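Long-range contacts in AlkZ (Streptomyces sahachiroi, PDB 5UUJ), which belongs to the AlkZ-like family named for DNA glycosylases, with more helix than strand, and to the helix-turn-helix clan: residues R25-A30 with Q56-R61; V12-M17 with A273-C278; I130-V135 with F187-S192. One frame throughout, in Å; residues are numbered along the deposited sequence.

Interaction 1: residues R25-A30 with Q56-R61; sequences RTQPSA and QAAPDR
Arg25 meets Ala57 methylene to methyl, its CB lying 3.9 Å from Ala57 CB. The guanidinium, in salt bridges with Glu23 and Glu357, also uses NH1 to hold a water in its own plane, and that water bridges to Ala57 O. Next along the chain, Thr26 contributes its carbonyl: Ala57 N donates to Thr26 O over 2.8 Å. Gln27 makes two bonds to one residue. Its CG is anti to the backbone N (chi1 -165°), and a bend at chi2 (71°) places CD. The amide pairs with both polar backbone atoms of Ala58. Ala58 N donates to Gln27 OE1 at 2.8 Å, in the carbonyl plane and on a lone pair, while Gln27 NE2 donates to Ala58 O at 2.9 Å. Pro28 O receives Gln56 NE2 at 3.0 Å, and the other end of that amide, Gln56 OE1, accepts Asp60 N, a bond within its own loop, 56-61. The Gln27 and Gln56 amide planes lie 21° apart. Ser29 then N-caps helix 30-36, its OG bonded to Asp32 N. The principle illustrated is the side-chain amide as a surrogate peptide group, here joining the loops that lead into helices 30-36 and 62-69.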
loop_
_atom_site.group_PDB
_atom_site.type_symbol
_atom_site.label_atom_id
_atom_site.label_comp_id
_atom_site.label_asym_id
_atom_site.label_seq_id
_atom_site.Cartn_x
_atom_site.Cartn_y
_atom_site.Cartn_z
ATOM N N ARG A 25 18.631 5.236 -9.269
ATOM C CA ARG A 25 18.698 5.089 -7.822
ATOM C C ARG A 25 19.037 6.402 -7.123
ATOM O O ARG A 25 19.999 7.083 -7.481
ATOM C CB ARG A 25 19.724 4.015 -7.452
ATOM C CG ARG A 25 19.175 2.597 -7.527
ATOM C CD ARG A 25 19.943 1.736 -8.502
ATOM N NE ARG A 25 19.318 0.425 -8.668
ATOM C CZ ARG A 25 19.549 -0.628 -7.890
ATOM N NH1 ARG A 25 20.402 -0.546 -6.874
ATOM N NH2 ARG A 25 18.926 -1.772 -8.131
ATOM N N THR A 26 18.227 6.746 -6.127
ATOM C CA THR A 26 18.475 7.905 -5.279
ATOM C C THR A 26 18.362 7.482 -3.820
ATOM O O THR A 26 18.191 6.301 -3.526
ATOM C CB THR A 26 17.484 9.049 -5.563
ATOM O OG1 THR A 26 16.140 8.570 -5.427
ATOM C CG2 THR A 26 17.678 9.585 -6.962
ATOM N N GLN A 27 18.450 8.450 -2.911
ATOM C CA GLN A 27 18.394 8.163 -1.483
ATOM C C GLN A 27 17.235 8.893 -0.810
ATOM O O GLN A 27 17.443 9.775 0.021
ATOM C CB GLN A 27 19.714 8.543 -0.815
ATOM C CG GLN A 27 19.883 7.954 0.577
ATOM C CD GLN A 27 20.117 6.452 0.558
ATOM O OE1 GLN A 27 20.521 5.884 -0.459
ATOM N NE2 GLN A 27 19.866 5.801 1.691
ATOM N N PRO A 28 16.002 8.519 -1.165
ATOM C CA PRO A 28 14.843 9.117 -0.502
ATOM C C PRO A 28 14.711 8.640 0.939
ATOM O O PRO A 28 15.133 7.531 1.266
ATOM C CB PRO A 28 13.668 8.633 -1.351
ATOM C CG PRO A 28 14.134 7.339 -1.921
ATOM C CD PRO A 28 15.608 7.502 -2.156
ATOM N N SER A 29 14.137 9.477 1.792
ATOM C CA SER A 29 13.811 9.065 3.150
ATOM C C SER A 29 12.683 8.040 3.105
ATOM O O SER A 29 12.039 7.863 2.068
ATOM C CB SER A 29 13.404 10.269 3.997
ATOM O OG SER A 29 12.154 10.782 3.572
ATOM N N ALA A 30 12.443 7.363 4.222
ATOM C CA ALA A 30 11.337 6.415 4.299
ATOM C C ALA A 30 10.009 7.132 4.063
ATOM O O ALA A 30 9.102 6.581 3.440
ATOM C CB ALA A 30 11.331 5.702 5.641
ATOM N N GLN A 56 16.397 2.635 -1.979
ATOM C CA GLN A 56 17.470 3.536 -1.573
ATOM C C GLN A 56 18.800 3.051 -2.139
ATOM O O GLN A 56 19.156 1.885 -1.979
ATOM C CB GLN A 56 17.544 3.626 -0.050
ATOM C CG GLN A 56 16.307 4.251 0.581
ATOM C CD GLN A 56 16.226 4.012 2.076
ATOM O OE1 GLN A 56 16.686 2.987 2.580
ATOM N NE2 GLN A 56 15.638 4.959 2.793
ATOM N N ALA A 57 19.523 3.953 -2.803
ATOM C CA ALA A 57 20.803 3.624 -3.430
ATOM C C ALA A 57 21.736 2.961 -2.430
ATOM O O ALA A 57 22.446 2.014 -2.761
ATOM C CB ALA A 57 21.447 4.873 -4.006
ATOM N N ALA A 58 21.725 3.479 -1.207
ATOM C CA ALA A 58 22.402 2.851 -0.082
ATOM C C ALA A 58 21.336 2.368 0.898
ATOM O O ALA A 58 20.914 3.128 1.770
ATOM C CB ALA A 58 23.357 3.827 0.591
ATOM N N PRO A 59 20.878 1.110 0.738
ATOM C CA PRO A 59 19.783 0.553 1.546
ATOM C C PRO A 59 19.917 0.829 3.038
ATOM O O PRO A 59 20.958 0.564 3.639
ATOM C CB PRO A 59 19.873 -0.945 1.259
ATOM C CG PRO A 59 20.379 -1.010 -0.131
ATOM C CD PRO A 59 21.348 0.138 -0.268
ATOM N N ASP A 60 18.850 1.372 3.615
ATOM C CA ASP A 60 18.831 1.777 5.015
ATOM C C ASP A 60 17.516 1.335 5.654
ATOM O O ASP A 60 16.619 2.149 5.881
ATOM C CB ASP A 60 19.014 3.294 5.118
ATOM C CG ASP A 60 19.156 3.775 6.546
ATOM O OD1 ASP A 60 19.376 2.937 7.444
ATOM O OD2 ASP A 60 19.061 5.001 6.765
ATOM N N ARG A 61 17.406 0.040 5.940
ATOM C CA ARG A 61 16.129 -0.540 6.343
ATOM C C ARG A 61 15.663 -0.020 7.700
ATOM O O ARG A 61 14.469 -0.028 7.987
ATOM C CB ARG A 61 16.208 -2.076 6.361
ATOM C CG ARG A 61 17.020 -2.687 7.499
ATOM C CD ARG A 61 16.986 -4.225 7.465
ATOM N NE ARG A 61 15.663 -4.783 7.777
ATOM C CZ ARG A 61 14.894 -5.481 6.937
ATOM N NH1 ARG A 61 15.282 -5.739 5.693
ATOM N NH2 ARG A 61 13.717 -5.932 7.346
HETATM O O HOH W 1 22.431 1.135 -5.481
#

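Interaction 2: residues V12-M17 with A273-C278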
loop_
_atom_site.group_PDB
_atom_site.type_symbol
_atom_site.label_atom_id
_atom_site.label_comp_id
_atom_site.label_asym_id
_atom_site.label_seq_id
_atom_site.Cartn_x
_atom_site.Cartn_y
_atom_site.Cartn_z
ATOM N N VAL A 12 5.844 2.951 -20.153
ATOM C CA VAL A 12 5.102 3.112 -18.909
ATOM C C VAL A 12 5.856 2.480 -17.739
ATOM O O VAL A 12 5.962 3.080 -16.671
ATOM C CB VAL A 12 3.685 2.498 -19.019
ATOM C CG1 VAL A 12 3.002 2.409 -17.652
ATOM C CG2 VAL A 12 2.830 3.319 -19.981
ATOM N N PHE A 13 6.390 1.280 -17.942
ATOM C CA PHE A 13 7.104 0.577 -16.880
ATOM C C PHE A 13 8.325 1.366 -16.423
ATOM O O PHE A 13 8.570 1.509 -15.223
ATOM C CB PHE A 13 7.537 -0.817 -17.340
ATOM C CG PHE A 13 6.396 -1.730 -17.687
ATOM C CD1 PHE A 13 5.148 -1.570 -17.100
ATOM C CD2 PHE A 13 6.570 -2.749 -18.606
ATOM C CE1 PHE A 13 4.102 -2.412 -17.421
ATOM C CE2 PHE A 13 5.524 -3.597 -18.931
ATOM C CZ PHE A 13 4.290 -3.425 -18.337
ATOM N N ALA A 14 9.088 1.875 -17.386
ATOM C CA ALA A 14 10.273 2.668 -17.083
ATOM C C ALA A 14 9.896 3.941 -16.331
ATOM O O ALA A 14 10.573 4.333 -15.379
ATOM C CB ALA A 14 11.022 3.010 -18.356
ATOM N N TRP A 15 8.815 4.583 -16.760
ATOM C CA TRP A 15 8.367 5.816 -16.128
ATOM C C TRP A 15 7.910 5.549 -14.696
ATOM O O TRP A 15 8.263 6.288 -13.776
ATOM C CB TRP A 15 7.237 6.457 -16.934
ATOM C CG TRP A 15 6.767 7.746 -16.339
ATOM C CD1 TRP A 15 7.338 8.976 -16.494
ATOM C CD2 TRP A 15 5.635 7.933 -15.481
ATOM N NE1 TRP A 15 6.632 9.915 -15.786
ATOM C CE2 TRP A 15 5.582 9.302 -15.154
ATOM C CE3 TRP A 15 4.664 7.078 -14.957
ATOM C CZ2 TRP A 15 4.595 9.836 -14.328
ATOM C CZ3 TRP A 15 3.681 7.611 -14.137
ATOM C CH2 TRP A 15 3.655 8.976 -13.832
ATOM N N ARG A 16 7.132 4.485 -14.514
ATOM C CA ARG A 16 6.677 4.091 -13.184
ATOM C C ARG A 16 7.860 3.822 -12.258
ATOM O O ARG A 16 7.870 4.262 -11.109
ATOM C CB ARG A 16 5.786 2.850 -13.261
ATOM C CG ARG A 16 4.394 3.114 -13.806
ATOM C CD ARG A 16 3.623 1.825 -14.011
ATOM N NE ARG A 16 2.270 2.071 -14.500
ATOM C CZ ARG A 16 1.430 1.121 -14.901
ATOM N NH1 ARG A 16 1.800 -0.151 -14.878
ATOM N NH2 ARG A 16 0.220 1.445 -15.333
HETATM N N MSE A 17 8.859 3.107 -12.763
HETATM C CA MSE A 17 10.019 2.764 -11.952
HETATM C C MSE A 17 10.849 3.992 -11.599
HETATM O O MSE A 17 11.530 4.017 -10.574
HETATM C CB MSE A 17 10.883 1.734 -12.673
HETATM C CG MSE A 17 10.293 0.338 -12.628
HETATM SE SE MSE A 17 11.514 -0.993 -13.346
HETATM C CE MSE A 17 11.105 -2.460 -12.130
ATOM N N ALA A 273 6.154 10.412 -22.634
ATOM C CA ALA A 273 6.416 10.241 -24.060
ATOM C C ALA A 273 7.914 10.199 -24.373
ATOM O O ALA A 273 8.333 9.568 -25.343
ATOM C CB ALA A 273 5.750 11.361 -24.854
ATOM N N ALA A 274 8.711 10.866 -23.544
ATOM C CA ALA A 274 10.150 10.962 -23.768
ATOM C C ALA A 274 10.922 9.854 -23.055
ATOM O O ALA A 274 12.130 9.722 -23.240
ATOM C CB ALA A 274 10.658 12.323 -23.317
ATOM N N THR A 275 10.233 9.063 -22.239
ATOM C CA THR A 275 10.890 8.002 -21.478
ATOM C C THR A 275 11.250 6.827 -22.384
ATOM O O THR A 275 10.421 6.357 -23.164
ATOM C CB THR A 275 10.002 7.504 -20.318
ATOM O OG1 THR A 275 9.666 8.606 -19.466
ATOM C CG2 THR A 275 10.723 6.437 -19.496
ATOM N N ALA A 276 12.493 6.367 -22.279
ATOM C CA ALA A 276 12.960 5.237 -23.070
ATOM C C ALA A 276 12.381 3.931 -22.525
ATOM O O ALA A 276 12.211 3.795 -21.317
ATOM C CB ALA A 276 14.478 5.184 -23.077
ATOM N N PRO A 277 12.074 2.971 -23.418
ATOM C CA PRO A 277 11.505 1.681 -23.009
ATOM C C PRO A 277 12.294 0.996 -21.896
ATOM O O PRO A 277 13.523 1.013 -21.900
ATOM C CB PRO A 277 11.559 0.852 -24.297
ATOM C CG PRO A 277 11.491 1.844 -25.383
ATOM C CD PRO A 277 12.206 3.065 -24.885
ATOM N N CYS A 278 11.577 0.394 -20.954
ATOM C CA CYS A 278 12.190 -0.228 -19.789
ATOM C C CYS A 278 13.142 -1.363 -20.170
ATOM O O CYS A 278 12.804 -2.219 -20.991
ATOM C CB CYS A 278 11.103 -0.758 -18.848
ATOM S SG CYS A 278 11.698 -1.332 -17.234
#
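Cys278 packs against Ala14 on one side of helix 9-19, and its short side chain can be followed atom by atom. CB rests 3.6 Å from Ala14 N and 3.8 Å from Ala14 CB, with Phe13 CB a further neighbour. SG, anti to the backbone N (chi1 -171°), carries the contact on along the helix and ends 3.9 Å from SE of Met17, which is modelled as selenomethionine. Ala14 is the residue common to both ends of the contact: its methyl also lies 3.6 Å from Thr275 CG2 and 3.3 Å from Ala276 O. Beyond it, Thr275 turns its other branch to Trp15, OG1 approaching the indole edge near the ring plane, 3.8 Å from CD1. That hydroxyl is bonded to Glu271 O, and Trp15 NE1 to Glu271 OE1, so the two polar groups share a partner residue in helix 269-274. Gln11 NE2 and Arg10 NH2, from the start of helix 9-19, bond to Thr275 O and Cys278 O. With no hydrogen bond between 12-17 and 273-278 themselves, the contact rests on close van der Waals fit, in which a cysteine serves as a small apolar group and the polar bonds of Glu271, Gln11 and Arg10 lie around it.

Interaction 3: residues I130-V135 with F187-S192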
loop_
_atom_site.group_PDB
_atom_site.type_symbol
_atom_site.label_atom_id
_atom_site.label_comp_id
_atom_site.label_asym_id
_atom_site.label_seq_id
_atom_site.Cartn_x
_atom_site.Cartn_y
_atom_site.Cartn_z
ATOM N N ILE A 130 -11.397 7.705 24.476
ATOM C CA ILE A 130 -10.538 6.849 25.283
ATOM C C ILE A 130 -9.072 6.988 24.871
ATOM O O ILE A 130 -8.186 7.014 25.724
ATOM C CB ILE A 130 -10.981 5.373 25.173
ATOM C CG1 ILE A 130 -12.341 5.186 25.852
ATOM C CG2 ILE A 130 -9.964 4.431 25.817
ATOM C CD1 ILE A 130 -13.065 3.919 25.444
ATOM N N LEU A 131 -8.822 7.094 23.569
ATOM C CA LEU A 131 -7.456 7.068 23.050
ATOM C C LEU A 131 -6.816 8.453 22.917
ATOM O O LEU A 131 -5.657 8.564 22.521
ATOM C CB LEU A 131 -7.430 6.371 21.690
ATOM C CG LEU A 131 -7.802 4.887 21.670
ATOM C CD1 LEU A 131 -7.628 4.335 20.268
ATOM C CD2 LEU A 131 -6.976 4.082 22.667
ATOM N N ASP A 132 -7.559 9.502 23.245
ATOM C CA ASP A 132 -7.027 10.856 23.153
ATOM C C ASP A 132 -5.857 11.026 24.121
ATOM O O ASP A 132 -6.056 11.166 25.328
ATOM C CB ASP A 132 -8.119 11.887 23.448
ATOM C CG ASP A 132 -7.688 13.307 23.126
ATOM O OD1 ASP A 132 -8.574 14.162 22.922
ATOM O OD2 ASP A 132 -6.471 13.575 23.072
ATOM N N GLY A 133 -4.642 11.010 23.582
ATOM C CA GLY A 133 -3.443 11.187 24.384
ATOM C C GLY A 133 -3.161 9.982 25.259
ATOM O O GLY A 133 -2.482 10.089 26.284
ATOM N N VAL A 134 -3.687 8.833 24.843
ATOM C CA VAL A 134 -3.581 7.593 25.605
ATOM C C VAL A 134 -3.216 6.433 24.681
ATOM O O VAL A 134 -3.730 6.330 23.567
ATOM C CB VAL A 134 -4.899 7.270 26.336
ATOM C CG1 VAL A 134 -4.767 5.994 27.154
ATOM C CG2 VAL A 134 -5.307 8.432 27.228
ATOM N N VAL A 135 -2.331 5.564 25.160
ATOM C CA VAL A 135 -1.869 4.410 24.397
ATOM C C VAL A 135 -2.307 3.117 25.085
ATOM O O VAL A 135 -1.967 2.882 26.243
ATOM C CB VAL A 135 -0.333 4.428 24.241
ATOM C CG1 VAL A 135 0.143 3.236 23.425
ATOM C CG2 VAL A 135 0.116 5.724 23.587
ATOM N N PHE A 187 -2.799 0.963 20.423
ATOM C CA PHE A 187 -3.642 1.863 19.646
ATOM C C PHE A 187 -3.670 3.242 20.292
ATOM O O PHE A 187 -3.543 3.364 21.510
ATOM C CB PHE A 187 -5.066 1.316 19.535
ATOM C CG PHE A 187 -5.162 0.008 18.808
ATOM C CD1 PHE A 187 -5.261 -0.026 17.428
ATOM C CD2 PHE A 187 -5.159 -1.189 19.503
ATOM C CE1 PHE A 187 -5.354 -1.227 16.756
ATOM C CE2 PHE A 187 -5.250 -2.394 18.834
ATOM C CZ PHE A 187 -5.347 -2.410 17.457
ATOM N N THR A 188 -3.842 4.279 19.475
ATOM C CA THR A 188 -3.992 5.629 19.998
ATOM C C THR A 188 -4.715 6.527 18.990
ATOM O O THR A 188 -4.978 6.120 17.859
ATOM C CB THR A 188 -2.620 6.246 20.370
ATOM O OG1 THR A 188 -2.818 7.387 21.212
ATOM C CG2 THR A 188 -1.829 6.648 19.125
ATOM N N LEU A 189 -5.047 7.740 19.424
ATOM C CA LEU A 189 -5.734 8.711 18.576
ATOM C C LEU A 189 -4.733 9.440 17.675
ATOM O O LEU A 189 -3.768 10.025 18.176
ATOM C CB LEU A 189 -6.494 9.720 19.441
ATOM C CG LEU A 189 -7.387 10.721 18.709
ATOM C CD1 LEU A 189 -8.631 10.030 18.165
ATOM C CD2 LEU A 189 -7.767 11.863 19.632
ATOM N N PRO A 190 -4.948 9.402 16.345
ATOM C CA PRO A 190 -4.050 10.100 15.414
ATOM C C PRO A 190 -3.848 11.579 15.752
ATOM O O PRO A 190 -2.727 12.088 15.664
ATOM C CB PRO A 190 -4.761 9.942 14.066
ATOM C CG PRO A 190 -5.520 8.666 14.201
ATOM C CD PRO A 190 -5.964 8.606 15.629
ATOM N N ALA A 191 -4.921 12.253 16.150
ATOM C CA ALA A 191 -4.855 13.677 16.464
ATOM C C ALA A 191 -3.887 13.969 17.613
ATOM O O ALA A 191 -3.112 14.917 17.543
ATOM C CB ALA A 191 -6.242 14.202 16.801
ATOM N N SER A 192 -3.922 13.153 18.663
ATOM C CA SER A 192 -3.084 13.403 19.832
ATOM C C SER A 192 -1.635 12.972 19.599
ATOM O O SER A 192 -0.712 13.560 20.160
ATOM C CB SER A 192 -3.650 12.688 21.068
ATOM O OG SER A 192 -3.535 11.280 20.961
#
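Leu131 O is gripped by two backbone donors, Leu189 N at 3.3 Å and Val134 N at 3.1 Å, which reach it from opposite faces of its carbonyl plane. The second bond closes a type II turn from Leu131 to Val134, with Gly133 taking the positive phi (71°) of the third position. Thr188 adds the shortest bond: OG1, anti to its backbone N (chi1 -164°), donates to Val134 O over 2.7 Å from well above that carbonyl's plane. Ser192 OG works in both directions, donating to Leu189 O and accepting a weak bond from Gly133 N at 2.9 Å. A hydroxyl from the first turn of helix 190-194 is thereby engaged with the N-cap residue and with the turn. Apolar contacts fill in beside these bonds. Leu131 CD1 lies 4.0 Å from Phe187 CB, and Leu189 CD2 crosses to within 3.7 Å of Asp132 CA. The turn links helix 117-130 to strand 136-137, which pairs antiparallel with 186-188 through backbone bonds between Phe187 and Leu136; on the other side of that strand Thr188 pairs with Cys176, and the ring of Phe187 meets Trp162 nearly perpendicularly.

The three contacts join parts of the chain at very different sequence separations, from 26 residues in interaction 1 to 256 in interaction 2. Interactions 1 and 2 are neighbours: the chain leaves helix 9-19 and enters the loop that holds 25-30, and their centres are about 21 Å apart, with nearest atoms about 7 Å apart. Interaction 3 belongs to another region, its centre about 31 Å from that of interaction 1 and about 43 Å from that of interaction 2, across the chain's centre from the latter. Side-chain amides and backbone bonds carry 1, hydroxyls and backbone bonds 3, and apolar contact 2. In sequence, interaction 2 encloses both others, which follow one another.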